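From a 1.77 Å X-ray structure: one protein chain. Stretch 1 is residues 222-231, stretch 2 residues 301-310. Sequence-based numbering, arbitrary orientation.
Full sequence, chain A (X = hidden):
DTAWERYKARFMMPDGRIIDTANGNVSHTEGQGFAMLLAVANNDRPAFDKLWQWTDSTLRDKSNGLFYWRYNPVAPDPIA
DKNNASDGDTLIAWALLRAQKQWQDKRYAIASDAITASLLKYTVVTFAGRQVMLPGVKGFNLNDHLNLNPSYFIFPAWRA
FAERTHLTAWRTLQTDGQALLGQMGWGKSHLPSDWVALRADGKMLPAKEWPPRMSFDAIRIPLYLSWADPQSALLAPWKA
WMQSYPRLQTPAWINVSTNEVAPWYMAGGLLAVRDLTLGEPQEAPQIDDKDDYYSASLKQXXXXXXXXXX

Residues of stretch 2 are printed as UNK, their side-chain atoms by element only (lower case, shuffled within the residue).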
# COMPACT_ATOMS: atom_id res chain seq x y z
N PRO A 222 -0.85 -9.24 3.44
CA PRO A 222 -0.26 -10.46 2.89
C PRO A 222 0.34 -10.26 1.51
O PRO A 222 1.30 -10.95 1.15
CB PRO A 222 -1.44 -11.45 2.87
CG PRO A 222 -2.67 -10.58 2.90
CD PRO A 222 -2.29 -9.41 3.75
N LEU A 223 -0.20 -9.33 0.73
CA LEU A 223 0.45 -8.96 -0.52
C LEU A 223 1.87 -8.45 -0.25
O LEU A 223 2.83 -8.94 -0.84
CB LEU A 223 -0.37 -7.89 -1.25
CG LEU A 223 0.32 -7.15 -2.39
CD1 LEU A 223 0.69 -8.08 -3.56
CD2 LEU A 223 -0.59 -6.04 -2.88
N TYR A 224 2.02 -7.48 0.66
CA TYR A 224 3.36 -6.94 0.88
C TYR A 224 4.27 -7.96 1.56
O TYR A 224 5.48 -8.01 1.26
CB TYR A 224 3.28 -5.65 1.71
CG TYR A 224 2.59 -4.50 1.02
CD1 TYR A 224 2.77 -4.25 -0.34
CD2 TYR A 224 1.77 -3.65 1.75
CE1 TYR A 224 2.13 -3.17 -0.95
CE2 TYR A 224 1.13 -2.58 1.14
CZ TYR A 224 1.31 -2.34 -0.20
OH TYR A 224 0.67 -1.26 -0.78
N LEU A 225 3.72 -8.79 2.44
CA LEU A 225 4.52 -9.84 3.07
C LEU A 225 5.03 -10.84 2.04
O LEU A 225 6.21 -11.22 2.04
CB LEU A 225 3.70 -10.57 4.13
CG LEU A 225 3.42 -9.85 5.45
CD1 LEU A 225 2.44 -10.68 6.29
CD2 LEU A 225 4.72 -9.58 6.22
N SER A 226 4.13 -11.33 1.19
CA SER A 226 4.54 -12.29 0.18
C SER A 226 5.47 -11.66 -0.85
O SER A 226 6.37 -12.33 -1.37
CB SER A 226 3.30 -12.88 -0.50
OG SER A 226 3.72 -13.86 -1.42
N TRP A 227 5.28 -10.37 -1.14
CA TRP A 227 6.17 -9.66 -2.06
C TRP A 227 7.60 -9.64 -1.52
O TRP A 227 8.56 -9.89 -2.26
CB TRP A 227 5.63 -8.24 -2.25
CG TRP A 227 6.05 -7.50 -3.48
CD1 TRP A 227 7.23 -7.63 -4.18
CD2 TRP A 227 5.28 -6.51 -4.16
NE1 TRP A 227 7.23 -6.77 -5.26
CE2 TRP A 227 6.04 -6.07 -5.27
CE3 TRP A 227 4.01 -5.95 -3.95
CZ2 TRP A 227 5.58 -5.10 -6.15
CZ3 TRP A 227 3.56 -4.98 -4.84
CH2 TRP A 227 4.34 -4.57 -5.92
N ALA A 228 7.74 -9.36 -0.23
CA ALA A 228 9.07 -9.29 0.38
C ALA A 228 9.63 -10.68 0.68
O ALA A 228 10.83 -10.91 0.47
CB ALA A 228 9.01 -8.45 1.65
N ASP A 229 8.79 -11.61 1.18
CA ASP A 229 9.28 -12.92 1.61
C ASP A 229 8.13 -13.90 1.76
O ASP A 229 7.47 -13.95 2.81
CB ASP A 229 10.06 -12.81 2.94
CG ASP A 229 10.56 -14.17 3.44
OD1 ASP A 229 10.54 -15.17 2.68
OD2 ASP A 229 11.02 -14.25 4.60
N PRO A 230 7.88 -14.73 0.74
CA PRO A 230 6.78 -15.70 0.82
C PRO A 230 6.97 -16.73 1.91
O PRO A 230 5.99 -17.42 2.25
CB PRO A 230 6.79 -16.36 -0.57
CG PRO A 230 7.49 -15.41 -1.44
CD PRO A 230 8.52 -14.73 -0.59
N GLN A 231 8.17 -16.86 2.47
CA GLN A 231 8.40 -17.79 3.57
C GLN A 231 8.22 -17.14 4.93
O GLN A 231 8.42 -17.81 5.95
CB GLN A 231 9.80 -18.40 3.45
CG GLN A 231 9.88 -19.48 2.36
CD GLN A 231 8.91 -20.62 2.63
OE1 GLN A 231 9.09 -21.39 3.58
NE2 GLN A 231 7.88 -20.74 1.79
N UNK A 301 -0.76 -5.84 -9.20
CA UNK A 301 0.25 -5.82 -8.14
C UNK A 301 0.57 -7.24 -7.68
O UNK A 301 1.73 -7.55 -7.37
c UNK A 301 -0.39 -3.48 -7.23
c UNK A 301 0.98 -2.82 -7.41
c UNK A 301 -0.23 -4.98 -6.98
c UNK A 301 -1.16 -2.85 -6.09
N UNK A 302 -0.45 -8.10 -7.62
CA UNK A 302 -0.21 -9.50 -7.28
C UNK A 302 0.70 -10.16 -8.31
O UNK A 302 1.64 -10.87 -7.96
c UNK A 302 -1.36 -11.75 -7.16
c UNK A 302 -1.56 -10.25 -7.14
c UNK A 302 -2.23 -9.84 -5.84
N UNK A 303 0.45 -9.89 -9.59
CA UNK A 303 1.30 -10.43 -10.65
C UNK A 303 2.73 -9.92 -10.52
O UNK A 303 3.69 -10.70 -10.62
c UNK A 303 1.65 -12.02 -13.49
n UNK A 303 2.78 -10.81 -14.99
c UNK A 303 2.20 -9.94 -14.10
c UNK A 303 1.52 -14.42 -13.51
c UNK A 303 1.49 -10.64 -13.17
c UNK A 303 2.46 -12.09 -14.64
c UNK A 303 0.72 -10.07 -12.01
c UNK A 303 2.81 -13.31 -15.24
c UNK A 303 2.33 -14.45 -14.66
c UNK A 303 1.18 -13.21 -12.92
N UNK A 304 2.89 -8.61 -10.28
CA UNK A 304 4.21 -8.03 -10.06
C UNK A 304 4.91 -8.65 -8.86
O UNK A 304 6.12 -8.93 -8.90
c UNK A 304 6.33 -6.12 -10.92
c UNK A 304 5.40 -5.75 -9.76
c UNK A 304 4.09 -6.52 -9.88
c UNK A 304 5.09 -4.28 -9.77
N UNK A 305 4.18 -8.83 -7.76
CA UNK A 305 4.75 -9.47 -6.59
C UNK A 305 5.28 -10.86 -6.93
O UNK A 305 6.37 -11.25 -6.49
c UNK A 305 3.71 -9.54 -5.46
N UNK A 306 4.52 -11.62 -7.72
CA UNK A 306 4.99 -12.93 -8.15
C UNK A 306 6.25 -12.79 -9.00
O UNK A 306 7.22 -13.53 -8.80
c UNK A 306 3.89 -13.67 -8.92
c UNK A 306 2.71 -14.06 -8.05
n UNK A 306 0.64 -15.90 -10.65
c UNK A 306 1.61 -15.74 -9.54
c UNK A 306 1.47 -14.39 -8.87
N UNK A 307 6.25 -11.85 -9.95
CA UNK A 307 7.40 -11.69 -10.83
C UNK A 307 8.65 -11.33 -10.04
O UNK A 307 9.75 -11.80 -10.35
c UNK A 307 7.14 -10.61 -11.89
c UNK A 307 5.97 -10.91 -12.83
c UNK A 307 5.71 -12.40 -13.01
o UNK A 307 4.65 -12.91 -12.61
n UNK A 307 6.65 -13.11 -13.64
N UNK A 308 8.50 -10.50 -9.00
CA UNK A 308 9.67 -10.08 -8.24
C UNK A 308 10.27 -11.20 -7.40
O UNK A 308 11.30 -10.98 -6.75
c UNK A 308 9.29 -7.57 -8.14
o UNK A 308 9.70 -7.55 -9.32
o UNK A 308 8.86 -6.54 -7.56
c UNK A 308 9.32 -8.88 -7.36
N UNK A 309 9.67 -12.39 -7.38
CA UNK A 309 10.29 -13.51 -6.68
C UNK A 309 11.43 -14.14 -7.47
O UNK A 309 12.12 -15.02 -6.94
c UNK A 309 8.11 -14.02 -5.54
c UNK A 309 8.64 -13.22 -4.37
c UNK A 309 9.24 -14.58 -6.37
n UNK A 309 8.23 -11.96 -4.28
o UNK A 309 9.42 -13.73 -3.56
N UNK A 310 11.64 -13.71 -8.70
CA UNK A 310 12.81 -14.11 -9.49
C UNK A 310 14.10 -13.92 -8.69
O UNK A 310 15.07 -14.64 -8.91
n UNK A 310 11.35 -9.19 -11.73
c UNK A 310 11.40 -10.09 -12.71
c UNK A 310 13.49 -11.05 -11.79
c UNK A 310 12.89 -13.30 -10.78
n UNK A 310 12.39 -10.98 -12.76
c UNK A 310 13.11 -11.81 -10.53
n UNK A 310 10.46 -10.11 -13.64

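Position 301 carries four side-chain carbons that fork at the second. One terminal carbon lies 4.1 Å from CH2 of Trp 227, and CB is 4.3 Å from CD2 of Leu 223. The residue is Leu 301.

At position 302 one carbon carries two more. Although its CA-to-CB bond points away from stretch 1, a branch carbon comes within 4.1 Å of CD1 of Leu 223. This is Val 302.

Position 303 bears one carbon followed by fused five- and six-membered rings of eight carbons and one nitrogen. That indole belongs to Trp 303; its CA-to-CB bond points away and it makes no contact with stretch 1.

Position 304 again has four carbons forked at the second, and its fork carbon is 3.7 Å from CZ2 of Trp 227. It is Leu 304.

A single carbon makes up the side chain at position 305. This CB sits over one face of the Trp 227 ring, 3.7 Å from CD2 of Trp 227, and 3.9 Å from CD1 of Leu 223. The residue is Ala 305, and its CA lies over the five-membered ring of Trp 227 in a CH-pi contact.

Position 306 has four carbons in a row ending in nitrogen, with no contact to stretch 1. It is Lys 306.

Position 307 has three carbons, the third carrying one oxygen and one nitrogen. It is Gln 307, beyond contact distance.

Position 308 has two carbons, the second holding two oxygens, one of which accepts a hydrogen bond from the indole nitrogen of Trp 227. This is Asp 308, whose OD2 lies near the ring plane, 2.8 Å from NE1 of Trp 227.

Position 309 repeats the three-carbon amide pattern, here reaching stretch 1. It is Gln 309, whose NE2 donates to O of Trp 227 (2.9 Å) and to O of Ala 305 (3.0 Å).

Position 310 shows three carbons, a nitrogen, and a carbon with two further nitrogens: Arg 310. Its NH1 forms a salt bridge with OD1 of Asp 308 at 3.3 Å, without touching stretch 1.

The two helices run at 21° with axes 8.9 Å apart at closest approach. The small side chain of Ala 305 accompanies a close approach to Trp 227, with CA atoms 4.8 Å apart. Apolar packing around Leu 223 and Trp 227 gives way to two directional hydrogen bonds beyond the second helix, one holding the indole edge and the other the backbone of Trp 227.

Stretch 2, residues 301-310: LVWLAKQDQR
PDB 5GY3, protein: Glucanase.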